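Side-chain contacts in multidrug resistance protein (Vibrio cholerae, PDB 1YC9), which forms an outer membrane channel of the outer membrane factor family, probably exporting toxic compounds from the cell as part of a multidrug efflux system: residues I239-R244 / S420-L425; A33-L38 / T145-A150; W27-D32 / S424-L429; A155-N160 / Q214-A219; V253-H258 / H354-V359. The protein carries 1 engineered substitution. All coordinates share one frame; numbering follows the deposited sequence.

All five contacts lie around the middle of the long helical part of the chain, much as the equatorial region does in TolC; in four of them a loop or the short helix 33-44 packs against a long helix. Contacts 1 and 3 have centres about 6 Å apart and share Ser424 and Leu425 on helix 398-433; Arg244 of contact 1 salt-bridges Asp426 of contact 3. Contact 2 is about 9 Å from contact 3, between centres, and touches it through Leu427. Contact 4 instead joins two long helices, sharing helix 117-183 with contact 2, with centres about 13 Å apart. Contact 5 meets contact 3 through Val359, while the centres of contacts 4 and 5 are about 30 Å apart.

Contact 1 of 5, residues I239-R244 / S420-L425; sequences ITLTSR and SRAFSL
The Phe423 ring takes the CG2 methyl of Ile239 over the centre of one face: CG2 is 3.9 Å from the ring centroid and only 4° off the ring normal, a clean CH-pi contact. The other branch of Ile239 stays on the same side of the ring plane but beyond its outline, with CD1 3.5 Å from CZ of Phe423 and CG1 3.8 Å from its CE2. Leu241 comes obliquely, beyond the ring outline, bringing CD1 to 3.7 Å from CD1 of Phe423. A further ring, that of Tyr30 from the loop before helix 33-44, meets Phe423 edge-to-face.

With CG of Phe423 anti to its backbone N (chi1 -178°), the ring projects from helix 398-433 toward the loop. The second methyl of Leu241 settles on the helix surface, its CD2 3.6 Å from CB of Ala422 and 3.5 Å from the backbone N of Phe423. Ile239 and Leu241, two residues apart on an extended piece of chain, therefore both point at the helix, and Thr240 between them makes a backbone hydrogen bond to Tyr30.

Everything that touches between 239-244 and 420-425 is hydrocarbon or ring, apart from the backbone at Phe423, and no hydrogen bond crosses. Dispersion and CH-pi attraction thus join loop and helix here, while polar ties of the same loop, Arg244 to Asp426 and Thr242 to Arg29, lie outside this pair of segments.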
# COMPACT_ATOMS: atom_id res chain seq x y z
N ILE A 239 33.60 -1.98 4.09
CA ILE A 239 32.94 -1.47 5.27
C ILE A 239 33.77 -1.77 6.52
O ILE A 239 34.21 -2.90 6.72
CB ILE A 239 31.53 -2.17 5.39
CG1 ILE A 239 30.59 -1.66 4.30
CG2 ILE A 239 30.90 -2.03 6.81
CD1 ILE A 239 30.11 -0.26 4.49
N THR A 240 33.96 -0.76 7.36
CA THR A 240 34.57 -0.94 8.66
C THR A 240 33.48 -0.86 9.70
O THR A 240 32.81 0.14 9.83
CB THR A 240 35.66 0.14 8.93
OG1 THR A 240 36.74 -0.06 8.00
CG2 THR A 240 36.28 -0.02 10.29
N LEU A 241 33.32 -1.95 10.43
CA LEU A 241 32.34 -2.06 11.48
C LEU A 241 33.03 -1.91 12.81
O LEU A 241 33.91 -2.70 13.12
CB LEU A 241 31.69 -3.44 11.40
CG LEU A 241 30.19 -3.59 11.55
CD1 LEU A 241 29.47 -2.53 10.72
CD2 LEU A 241 29.80 -4.98 11.13
N THR A 242 32.62 -0.91 13.58
CA THR A 242 33.08 -0.68 14.95
C THR A 242 31.92 -0.92 15.91
O THR A 242 30.82 -0.43 15.66
CB THR A 242 33.50 0.80 15.10
OG1 THR A 242 34.59 1.09 14.22
CG2 THR A 242 34.03 1.10 16.49
N SER A 243 32.14 -1.65 17.01
CA SER A 243 31.15 -1.73 18.11
C SER A 243 30.96 -0.34 18.76
O SER A 243 31.91 0.46 18.86
CB SER A 243 31.56 -2.76 19.16
OG SER A 243 32.64 -2.27 19.92
N ARG A 244 29.74 -0.08 19.20
CA ARG A 244 29.28 1.30 19.45
C ARG A 244 29.83 1.99 20.70
O ARG A 244 30.29 3.14 20.61
CB ARG A 244 27.76 1.33 19.49
CG ARG A 244 27.11 1.09 18.14
CD ARG A 244 26.33 2.28 17.61
NE ARG A 244 26.33 2.29 16.16
CZ ARG A 244 26.17 3.38 15.41
NH1 ARG A 244 26.20 3.27 14.10
NH2 ARG A 244 25.99 4.58 15.96
N SER A 420 27.81 -10.37 7.78
CA SER A 420 27.02 -9.32 7.14
C SER A 420 25.86 -8.85 7.99
O SER A 420 25.52 -7.65 7.99
CB SER A 420 26.46 -9.80 5.78
OG SER A 420 25.60 -8.80 5.25
N ARG A 421 25.27 -9.76 8.74
CA ARG A 421 24.20 -9.44 9.63
C ARG A 421 24.60 -8.41 10.68
O ARG A 421 23.75 -7.64 11.12
CB ARG A 421 23.64 -10.69 10.28
CG ARG A 421 22.44 -10.50 11.16
CD ARG A 421 21.82 -11.81 11.53
NE ARG A 421 20.72 -11.70 12.47
CZ ARG A 421 19.49 -11.36 12.09
NH1 ARG A 421 19.21 -11.07 10.83
NH2 ARG A 421 18.52 -11.31 12.98
N ALA A 422 25.86 -8.41 11.08
CA ALA A 422 26.36 -7.43 12.07
C ALA A 422 26.23 -6.02 11.52
O ALA A 422 25.78 -5.12 12.22
CB ALA A 422 27.79 -7.73 12.44
N PHE A 423 26.55 -5.84 10.24
CA PHE A 423 26.38 -4.57 9.57
C PHE A 423 24.90 -4.22 9.47
O PHE A 423 24.51 -3.12 9.84
CB PHE A 423 27.05 -4.61 8.21
CG PHE A 423 27.00 -3.31 7.42
CD1 PHE A 423 26.98 -2.05 8.01
CD2 PHE A 423 26.97 -3.37 6.04
CE1 PHE A 423 26.99 -0.89 7.23
CE2 PHE A 423 26.95 -2.23 5.24
CZ PHE A 423 26.93 -0.97 5.85
N SER A 424 24.07 -5.18 9.04
CA SER A 424 22.65 -4.97 8.93
C SER A 424 22.01 -4.56 10.22
O SER A 424 21.14 -3.67 10.21
CB SER A 424 21.97 -6.23 8.36
OG SER A 424 22.36 -6.35 6.98
N LEU A 425 22.42 -5.19 11.31
CA LEU A 425 21.91 -4.85 12.64
C LEU A 425 22.33 -3.48 13.10
O LEU A 425 21.59 -2.80 13.85
CB LEU A 425 22.26 -5.91 13.67
CG LEU A 425 21.42 -7.17 13.50
CD1 LEU A 425 21.94 -8.25 14.44
CD2 LEU A 425 19.90 -6.88 13.68

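Contact 2 of 5, residues A33-L38 / T145-A150; sequences AQLNHL and TSIANA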
# COMPACT_ATOMS: atom_id res chain seq x y z
N ALA A 33 34.18 5.32 1.43
CA ALA A 33 33.85 6.50 0.66
C ALA A 33 32.94 6.37 -0.55
O ALA A 33 32.16 7.25 -0.84
CB ALA A 33 35.19 7.11 0.11
N GLN A 34 32.97 5.24 -1.25
CA GLN A 34 31.82 4.65 -1.89
C GLN A 34 30.43 4.80 -1.32
O GLN A 34 29.56 5.37 -2.00
CB GLN A 34 32.08 3.25 -2.43
CG GLN A 34 31.18 2.98 -3.67
CD GLN A 34 31.38 1.65 -4.28
OE1 GLN A 34 31.39 0.61 -3.60
NE2 GLN A 34 31.48 1.65 -5.59
N LEU A 35 30.22 4.28 -0.13
CA LEU A 35 28.92 4.41 0.51
C LEU A 35 28.60 5.87 0.71
O LEU A 35 27.52 6.35 0.37
CB LEU A 35 28.92 3.68 1.83
CG LEU A 35 27.60 3.76 2.62
CD1 LEU A 35 26.44 3.30 1.73
CD2 LEU A 35 27.69 2.92 3.87
N ASN A 36 29.56 6.60 1.27
CA ASN A 36 29.42 8.04 1.46
C ASN A 36 28.98 8.76 0.21
O ASN A 36 28.09 9.59 0.27
CB ASN A 36 30.75 8.66 1.90
CG ASN A 36 31.15 8.22 3.27
OD1 ASN A 36 30.41 7.53 3.96
ND2 ASN A 36 32.35 8.62 3.68
N HIS A 37 29.62 8.45 -0.91
CA HIS A 37 29.32 9.12 -2.16
C HIS A 37 27.90 8.80 -2.69
O HIS A 37 27.18 9.69 -3.17
CB HIS A 37 30.34 8.76 -3.22
CG HIS A 37 30.53 9.84 -4.24
ND1 HIS A 37 29.73 9.96 -5.36
CD2 HIS A 37 31.42 10.87 -4.30
CE1 HIS A 37 30.11 11.01 -6.06
NE2 HIS A 37 31.13 11.58 -5.44
N LEU A 38 27.51 7.53 -2.60
CA LEU A 38 26.17 7.09 -2.98
C LEU A 38 25.10 7.82 -2.18
O LEU A 38 24.17 8.36 -2.75
CB LEU A 38 26.03 5.57 -2.77
CG LEU A 38 26.79 4.71 -3.78
CD1 LEU A 38 26.87 3.27 -3.33
CD2 LEU A 38 26.15 4.82 -5.13
N THR A 145 19.00 5.07 4.65
CA THR A 145 18.98 3.71 5.12
C THR A 145 18.65 2.74 3.98
O THR A 145 19.14 1.62 4.00
CB THR A 145 18.05 3.45 6.30
OG1 THR A 145 16.69 3.74 5.95
CG2 THR A 145 18.39 4.34 7.45
N SER A 146 17.81 3.15 3.01
CA SER A 146 17.49 2.24 1.90
C SER A 146 18.75 1.95 1.09
O SER A 146 19.03 0.81 0.79
CB SER A 146 16.34 2.78 1.05
OG SER A 146 16.78 3.89 0.32
N ILE A 147 19.57 2.99 0.84
CA ILE A 147 20.86 2.85 0.22
C ILE A 147 21.84 2.02 1.04
O ILE A 147 22.43 1.07 0.53
CB ILE A 147 21.46 4.25 -0.14
CG1 ILE A 147 20.63 4.96 -1.19
CG2 ILE A 147 22.90 4.09 -0.60
CD1 ILE A 147 20.82 6.44 -1.20
N ALA A 148 21.99 2.30 2.34
CA ALA A 148 22.89 1.52 3.18
C ALA A 148 22.51 0.05 3.25
O ALA A 148 23.38 -0.81 3.23
CB ALA A 148 22.92 2.11 4.58
N ASN A 149 21.21 -0.26 3.36
CA ASN A 149 20.73 -1.64 3.38
C ASN A 149 20.96 -2.37 2.06
O ASN A 149 21.40 -3.53 2.09
CB ASN A 149 19.29 -1.76 3.85
CG ASN A 149 19.15 -1.60 5.36
OD1 ASN A 149 19.74 -2.32 6.13
ND2 ASN A 149 18.39 -0.63 5.76
N ALA A 150 20.81 -1.66 0.95
CA ALA A 150 21.10 -2.21 -0.37
C ALA A 150 22.62 -2.48 -0.49
O ALA A 150 23.04 -3.52 -1.00
CB ALA A 150 20.56 -1.35 -1.46
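Ile147 holds its CG1 arm beside the backbone N (chi1 -65°), which turns the CG2 methyl out toward helix 33-44, and that methyl makes the main contact. It comes 4.1 Å from CB of Leu38 and 4.3 Å from CD1 of Leu35, sitting between two residues one helical turn apart. Leu35 reaches it because its CG lies opposite the backbone N (chi1 179°): the CB bond runs past the other helix, yet the end of the side chain swings closer. The same CD1 of Leu35 also stands 4.2 Å from CA of Ala148, which the small side chain of Ala148 lets it approach. The other branch of Ile147 ends with CD1 4.2 Å from the carbonyl O of Leu38.

The axes of the two short segments come within 10.3 Å at an angle of 146°, so the helices run roughly antiparallel with a marked tilt. Contacts beyond 4 Å throughout mean a relaxed fit, wholly apolar between side chains, and all four residues that touch are buried.

Further along helix 33-44, Ile39 and Ala42 continue the packing on Ile147. On the flanks of helix 117-183, Ala150 meets Leu220 and Leu223 of helix 189-223, and Thr145 meets His431 of helix 398-433. The short helix 33-44 thus lies along one side of helix 117-183, tilted against it, while other sides of helix 117-183 are packed by its neighbours among the long helices.

Contact 3 of 5, residues W27-D32 / S424-L429; sequences WQRYQD and SLDLAL
Hydrogen bonding dominates where Tyr30 meets Asp426. The phenol OH of Tyr30 donates to OD2 of Asp426 over a short 2.5 Å, approaching on the anti side of the carboxylate and 22° out of its plane. The oxygen lies at the edge of the Tyr30 ring, near the ring plane, while the carboxylate stands almost perpendicular to that ring (89°). Asp426 reaches across because its CG lies away from the backbone N, on the far side of CB (chi1 -160°).

Charge adds a second layer round the same oxygen. Arg29 NE, at 4.3 Å from OD2 of Asp426, is too far for a salt bridge, but a water in the plane of the guanidinium lies between: it accepts from Arg29 NE at 2.9 Å, and gives a weak bond to Asp426 OD2. The guanidinium has its firmer partner in the carbonyl of Thr242, bound by NH1. Arg244 adds a salt bridge to OD2 through NH1, so the phenol and the cationic groups together would probably favour a charged carboxylate.

Apolar contact fills in beside the polar pair. CD2 of Leu427 lies 3.8 Å from CE2 of Tyr30, and CG of Arg29 covers one ring face 4.1 Å above its centre.

Leu427 also packs on Ala148 and Asn149 of helix 117-183. Along helix 398-433, Ala428 and Leu429 lean on Val359 of helix 326-391, whereas Trp27 turns the other way, onto helix 33-44. The contact thereby joins the N-terminal loop to the last long helix of the same chain.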
# COMPACT_ATOMS: atom_id res chain seq x y z
N TRP A 27 26.40 7.35 8.22
CA TRP A 27 26.98 6.35 7.32
C TRP A 27 28.50 6.49 7.21
O TRP A 27 29.20 5.53 6.85
CB TRP A 27 26.37 6.46 5.93
CG TRP A 27 26.40 7.86 5.38
CD1 TRP A 27 27.41 8.44 4.67
CD2 TRP A 27 25.37 8.84 5.48
NE1 TRP A 27 27.07 9.73 4.33
CE2 TRP A 27 25.82 10.00 4.83
CE3 TRP A 27 24.10 8.87 6.10
CZ2 TRP A 27 25.06 11.16 4.76
CZ3 TRP A 27 23.35 10.02 6.02
CH2 TRP A 27 23.84 11.15 5.36
N GLN A 28 28.99 7.69 7.53
CA GLN A 28 30.43 7.94 7.50
C GLN A 28 31.19 7.07 8.49
O GLN A 28 32.38 6.84 8.29
CB GLN A 28 30.75 9.44 7.71
CG GLN A 28 30.33 10.31 6.54
CD GLN A 28 30.48 11.80 6.83
OE1 GLN A 28 30.72 12.20 7.98
NE2 GLN A 28 30.31 12.60 5.83
N ARG A 29 30.53 6.60 9.54
CA ARG A 29 31.22 5.78 10.50
C ARG A 29 31.73 4.47 9.93
O ARG A 29 32.63 3.88 10.50
CB ARG A 29 30.42 5.64 11.81
CG ARG A 29 29.60 4.39 12.01
CD ARG A 29 29.00 4.31 13.43
NE ARG A 29 29.60 3.28 14.30
CZ ARG A 29 30.20 3.51 15.49
NH1 ARG A 29 30.68 2.48 16.18
NH2 ARG A 29 30.33 4.74 15.99
N TYR A 30 31.21 4.04 8.76
CA TYR A 30 31.67 2.79 8.14
C TYR A 30 32.94 2.94 7.29
O TYR A 30 33.47 1.95 6.78
CB TYR A 30 30.52 2.10 7.35
CG TYR A 30 29.30 1.94 8.19
CD1 TYR A 30 29.31 1.10 9.29
CD2 TYR A 30 28.15 2.69 7.95
CE1 TYR A 30 28.23 0.98 10.11
CE2 TYR A 30 27.01 2.55 8.79
CZ TYR A 30 27.05 1.69 9.83
OH TYR A 30 25.97 1.57 10.68
N GLN A 31 33.39 4.17 7.06
CA GLN A 31 34.72 4.44 6.53
C GLN A 31 34.83 3.95 5.10
O GLN A 31 35.89 3.50 4.66
CB GLN A 31 35.80 3.83 7.45
CG GLN A 31 35.89 4.54 8.81
CD GLN A 31 36.97 3.93 9.74
OE1 GLN A 31 38.15 4.06 9.46
NE2 GLN A 31 36.56 3.27 10.81
N ASP A 32 33.70 3.99 4.40
CA ASP A 32 33.63 3.57 3.01
C ASP A 32 33.20 4.72 2.12
O ASP A 32 32.02 5.12 2.04
CB ASP A 32 32.69 2.37 2.88
CG ASP A 32 32.66 1.83 1.50
OD1 ASP A 32 32.35 0.62 1.36
OD2 ASP A 32 32.93 2.50 0.47
N SER A 424 24.07 -5.18 9.04
CA SER A 424 22.65 -4.97 8.93
C SER A 424 22.01 -4.56 10.22
O SER A 424 21.14 -3.67 10.21
CB SER A 424 21.97 -6.23 8.36
OG SER A 424 22.36 -6.35 6.98
N LEU A 425 22.42 -5.19 11.31
CA LEU A 425 21.91 -4.85 12.64
C LEU A 425 22.33 -3.48 13.10
O LEU A 425 21.59 -2.80 13.85
CB LEU A 425 22.26 -5.91 13.67
CG LEU A 425 21.42 -7.17 13.50
CD1 LEU A 425 21.94 -8.25 14.44
CD2 LEU A 425 19.90 -6.88 13.68
N ASP A 426 23.53 -3.06 12.72
CA ASP A 426 23.97 -1.72 13.07
C ASP A 426 23.07 -0.74 12.35
O ASP A 426 22.64 0.27 12.90
CB ASP A 426 25.45 -1.49 12.74
CG ASP A 426 26.03 -0.33 13.52
OD1 ASP A 426 25.96 -0.38 14.77
OD2 ASP A 426 26.51 0.67 12.97
N LEU A 427 22.81 -1.00 11.06
CA LEU A 427 21.90 -0.16 10.32
C LEU A 427 20.49 -0.19 10.88
O LEU A 427 19.81 0.82 10.89
CB LEU A 427 21.91 -0.52 8.83
CG LEU A 427 23.24 -0.41 8.08
CD1 LEU A 427 23.07 -1.05 6.65
CD2 LEU A 427 23.65 1.05 7.94
N ALA A 428 20.02 -1.35 11.33
CA ALA A 428 18.70 -1.49 11.93
C ALA A 428 18.58 -0.66 13.22
O ALA A 428 17.53 -0.10 13.54
CB ALA A 428 18.44 -2.90 12.27
N LEU A 429 19.68 -0.54 13.93
CA LEU A 429 19.69 0.26 15.14
C LEU A 429 19.54 1.73 14.76
O LEU A 429 18.82 2.48 15.43
CB LEU A 429 21.00 0.05 15.93
CG LEU A 429 21.21 0.93 17.19
CD1 LEU A 429 20.17 0.58 18.21
CD2 LEU A 429 22.62 0.67 17.75
O HOH W 1 29.23 0.47 13.81

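Contact 4 of 5, residues A155-N160 / Q214-A219; sequences ARLYAN and QLQKNA
Between segments 155-160 and 214-219, on helices 117-183 and 189-223, the nearest CA atoms are those of Leu157 and Gln216, 8.7 Å apart, the two segments running in roughly opposite directions. Side chains bridge that gap in two places. Lys217 stretches out straight beyond CG and its NZ donates to OH of Tyr158 at 2.9 Å, arriving at the edge of the phenol close to its plane. The two side chains cross at about a right angle, and CE of Lys217 comes 3.2 Å from the same OH. The ammonium also makes a weak bond to the carbonyl of Ile234, so it is shared between helix and loop. Beside this pair, CD1 of Leu157 rests 4.0 Å from CB of Gln216.

Within 155-160, Asn160 ND2 donates to the carbonyl O of Arg156 at 2.9 Å with a nearly straight 178° bond. It comes from the face of the carbonyl opposite that used by Asn160 N, so one oxygen takes two donors.

Pro237 and Glu236 of a loop lie against Tyr158, and Asn160 OD1 accepts from Arg413 on helix 398-433. Asn218 hydrogen-bonds Asp358 and Thr361 of a neighbouring subunit, which puts helix 189-223 at the subunit boundary.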
# COMPACT_ATOMS: atom_id res chain seq x y z
N ALA A 155 27.55 -6.02 -0.20
CA ALA A 155 28.73 -6.53 0.51
C ALA A 155 28.62 -8.02 0.80
O ALA A 155 29.64 -8.77 0.70
CB ALA A 155 28.95 -5.77 1.80
N ARG A 156 27.42 -8.43 1.23
CA ARG A 156 27.12 -9.80 1.53
C ARG A 156 27.31 -10.64 0.28
O ARG A 156 27.85 -11.76 0.35
CB ARG A 156 25.71 -9.98 2.03
CG ARG A 156 25.41 -11.33 2.65
CD ARG A 156 23.94 -11.62 2.94
NE ARG A 156 23.20 -11.70 1.70
CZ ARG A 156 23.13 -12.76 0.91
NH1 ARG A 156 22.45 -12.69 -0.22
NH2 ARG A 156 23.76 -13.88 1.21
N LEU A 157 26.83 -10.12 -0.84
CA LEU A 157 26.94 -10.82 -2.12
C LEU A 157 28.41 -10.99 -2.53
O LEU A 157 28.82 -12.10 -2.98
CB LEU A 157 26.13 -10.12 -3.20
CG LEU A 157 24.64 -10.33 -3.00
CD1 LEU A 157 23.89 -9.32 -3.89
CD2 LEU A 157 24.22 -11.77 -3.26
N TYR A 158 29.20 -9.94 -2.40
CA TYR A 158 30.63 -9.99 -2.74
C TYR A 158 31.35 -10.98 -1.82
O TYR A 158 32.19 -11.73 -2.29
CB TYR A 158 31.31 -8.62 -2.65
CG TYR A 158 31.38 -7.86 -3.93
CD1 TYR A 158 30.44 -6.87 -4.22
CD2 TYR A 158 32.38 -8.10 -4.85
CE1 TYR A 158 30.50 -6.14 -5.38
CE2 TYR A 158 32.45 -7.36 -6.06
CZ TYR A 158 31.50 -6.37 -6.31
OH TYR A 158 31.50 -5.62 -7.43
N ALA A 159 30.97 -11.05 -0.54
CA ALA A 159 31.55 -12.04 0.36
C ALA A 159 31.21 -13.47 -0.06
O ALA A 159 32.08 -14.35 -0.03
CB ALA A 159 31.08 -11.80 1.85
N ASN A 160 29.95 -13.71 -0.43
CA ASN A 160 29.55 -15.01 -0.93
C ASN A 160 30.27 -15.33 -2.25
O ASN A 160 30.68 -16.46 -2.45
CB ASN A 160 28.03 -15.09 -1.07
CG ASN A 160 27.35 -15.46 0.22
OD1 ASN A 160 27.09 -16.60 0.48
ND2 ASN A 160 27.09 -14.46 1.07
N GLN A 214 25.25 -7.89 -9.87
CA GLN A 214 24.94 -6.90 -10.87
C GLN A 214 23.53 -6.32 -10.70
O GLN A 214 23.36 -5.12 -10.84
CB GLN A 214 25.11 -7.42 -12.29
CG GLN A 214 24.80 -6.38 -13.36
CD GLN A 214 25.76 -5.18 -13.35
OE1 GLN A 214 25.31 -4.01 -13.31
NE2 GLN A 214 27.07 -5.45 -13.33
N LEU A 215 22.56 -7.17 -10.36
CA LEU A 215 21.24 -6.70 -10.03
C LEU A 215 21.25 -5.75 -8.85
O LEU A 215 20.54 -4.74 -8.85
CB LEU A 215 20.31 -7.88 -9.69
CG LEU A 215 19.99 -8.80 -10.86
CD1 LEU A 215 19.17 -9.96 -10.37
CD2 LEU A 215 19.30 -8.05 -12.05
N GLN A 216 22.06 -6.05 -7.86
CA GLN A 216 22.15 -5.19 -6.70
C GLN A 216 22.80 -3.84 -7.03
O GLN A 216 22.38 -2.79 -6.53
CB GLN A 216 22.92 -5.87 -5.61
CG GLN A 216 22.69 -5.17 -4.27
CD GLN A 216 21.27 -5.37 -3.70
OE1 GLN A 216 20.93 -4.70 -2.77
NE2 GLN A 216 20.47 -6.27 -4.26
N LYS A 217 23.77 -3.83 -7.92
CA LYS A 217 24.32 -2.57 -8.43
C LYS A 217 23.29 -1.73 -9.21
O LYS A 217 23.25 -0.51 -9.07
CB LYS A 217 25.52 -2.79 -9.34
CG LYS A 217 26.73 -3.32 -8.61
CD LYS A 217 27.80 -3.74 -9.63
CE LYS A 217 29.06 -4.15 -8.87
NZ LYS A 217 30.20 -4.44 -9.75
N ASN A 218 22.49 -2.41 -10.02
CA ASN A 218 21.40 -1.76 -10.71
C ASN A 218 20.48 -1.10 -9.66
O ASN A 218 20.05 0.04 -9.87
CB ASN A 218 20.61 -2.72 -11.57
CG ASN A 218 21.41 -3.30 -12.75
OD1 ASN A 218 22.53 -2.87 -13.04
ND2 ASN A 218 20.85 -4.28 -13.39
N ALA A 219 20.18 -1.79 -8.57
CA ALA A 219 19.22 -1.29 -7.59
C ALA A 219 19.79 -0.04 -6.88
O ALA A 219 19.06 0.94 -6.64
CB ALA A 219 18.83 -2.36 -6.59

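Contact 5 of 5, residues V253-H258 / H354-V359; sequences VGLLGH and HEIADV. Unlike the reference sequence in segment 354-359: His354 (reference Tyr), Ile356 (reference Val).
Ile356, a position where the reference sequence has valine, can be followed outward from the helix toward Leu255 and Leu256. Its CB points at the loop and then splits. The CG2 branch, opposite the backbone N, meets CD1 of Leu255 at 4.0 Å. The CG1 branch lies beside the backbone N (chi1 -64°) and itself touches neither leucine closely, serving to carry CD1 further toward the loop. There, at the tip, CD1 of Ile356 is 3.2 Å from CD2 of Leu256, tighter than usual for two methyl carbons; the true separation may be a little longer than the model has it.

The two leucines take different routes. Leu255 slides past Ile356 in the opposite direction, though the exact placement of its side chain is less certain beside the poorly ordered Val253. Leu256 starts alongside the helix and only its end bends in, crossing at a slant; it also packs on Leu349, Ala352 and Leu353 of the same helix, 326-391. Ala432 of helix 398-433 adds to the apolar surroundings of Ile356.

With no hydrogen bond between 253-258 and 354-359, the segments meet through buried hydrocarbon; close by, Glu355 forms a salt bridge with Arg259, just past the loop segment. One branched side chain therefore engages two successive leucines, one with each branch, on a loop whose preceding residues 246-252 are not modelled.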
# COMPACT_ATOMS: atom_id res chain seq x y z
N VAL A 253 12.35 3.27 26.21
CA VAL A 253 11.36 4.34 26.06
C VAL A 253 11.97 5.76 25.95
O VAL A 253 11.52 6.57 25.13
CB VAL A 253 10.29 4.31 27.20
CG1 VAL A 253 9.01 5.06 26.76
CG2 VAL A 253 9.98 2.83 27.63
N GLY A 254 12.99 6.06 26.77
CA GLY A 254 13.71 7.32 26.69
C GLY A 254 14.47 7.44 25.38
O GLY A 254 14.83 8.54 24.93
N LEU A 255 14.62 6.31 24.70
CA LEU A 255 15.40 6.29 23.47
C LEU A 255 14.63 6.61 22.19
O LEU A 255 15.09 6.30 21.11
CB LEU A 255 16.24 5.03 23.36
CG LEU A 255 15.62 3.64 23.35
CD1 LEU A 255 16.68 2.61 23.65
CD2 LEU A 255 14.46 3.49 24.30
N LEU A 256 13.48 7.26 22.32
CA LEU A 256 12.57 7.48 21.18
C LEU A 256 12.49 8.90 20.63
O LEU A 256 11.68 9.15 19.72
CB LEU A 256 11.15 7.05 21.55
CG LEU A 256 11.02 5.62 22.07
CD1 LEU A 256 9.66 5.44 22.74
CD2 LEU A 256 11.24 4.61 20.96
N GLY A 257 13.32 9.82 21.13
CA GLY A 257 13.18 11.23 20.79
C GLY A 257 13.73 11.66 19.45
O GLY A 257 13.48 12.77 18.99
N HIS A 258 14.52 10.81 18.82
CA HIS A 258 14.92 11.14 17.45
C HIS A 258 13.97 10.45 16.44
O HIS A 258 14.25 10.45 15.24
CB HIS A 258 16.40 10.78 17.20
N HIS A 354 8.87 -1.90 19.38
CA HIS A 354 8.99 -3.25 18.84
C HIS A 354 10.30 -3.28 18.02
O HIS A 354 11.07 -4.24 18.11
CB HIS A 354 7.78 -3.51 17.96
CG HIS A 354 7.79 -4.78 17.17
ND1 HIS A 354 6.99 -4.94 16.05
CD2 HIS A 354 8.44 -5.96 17.33
CE1 HIS A 354 7.14 -6.16 15.57
NE2 HIS A 354 8.03 -6.80 16.32
N GLU A 355 10.49 -2.25 17.22
CA GLU A 355 11.64 -2.19 16.32
C GLU A 355 12.94 -2.16 17.11
O GLU A 355 13.89 -2.94 16.83
CB GLU A 355 11.55 -1.00 15.41
CG GLU A 355 10.61 -1.24 14.24
CD GLU A 355 10.23 0.03 13.49
OE1 GLU A 355 10.95 1.05 13.62
OE2 GLU A 355 9.23 -0.03 12.73
N ILE A 356 12.95 -1.33 18.15
CA ILE A 356 14.11 -1.26 19.06
C ILE A 356 14.31 -2.55 19.83
O ILE A 356 15.44 -3.03 19.93
CB ILE A 356 14.00 -0.09 20.05
CG1 ILE A 356 14.03 1.20 19.25
CG2 ILE A 356 15.24 -0.08 21.02
CD1 ILE A 356 13.36 2.38 19.92
N ALA A 357 13.21 -3.16 20.32
CA ALA A 357 13.29 -4.42 21.00
C ALA A 357 13.90 -5.50 20.12
O ALA A 357 14.67 -6.32 20.62
CB ALA A 357 11.95 -4.89 21.53
N ASP A 358 13.56 -5.50 18.82
CA ASP A 358 14.05 -6.52 17.89
C ASP A 358 15.53 -6.32 17.62
O ASP A 358 16.29 -7.28 17.60
CB ASP A 358 13.31 -6.48 16.57
CG ASP A 358 11.99 -7.26 16.61
OD1 ASP A 358 11.53 -7.66 17.68
OD2 ASP A 358 11.32 -7.48 15.57
N VAL A 359 15.95 -5.07 17.45
CA VAL A 359 17.37 -4.79 17.22
C VAL A 359 18.20 -5.28 18.42
O VAL A 359 19.23 -5.93 18.24
CB VAL A 359 17.67 -3.31 16.98
CG1 VAL A 359 19.21 -3.10 16.94
CG2 VAL A 359 17.01 -2.80 15.71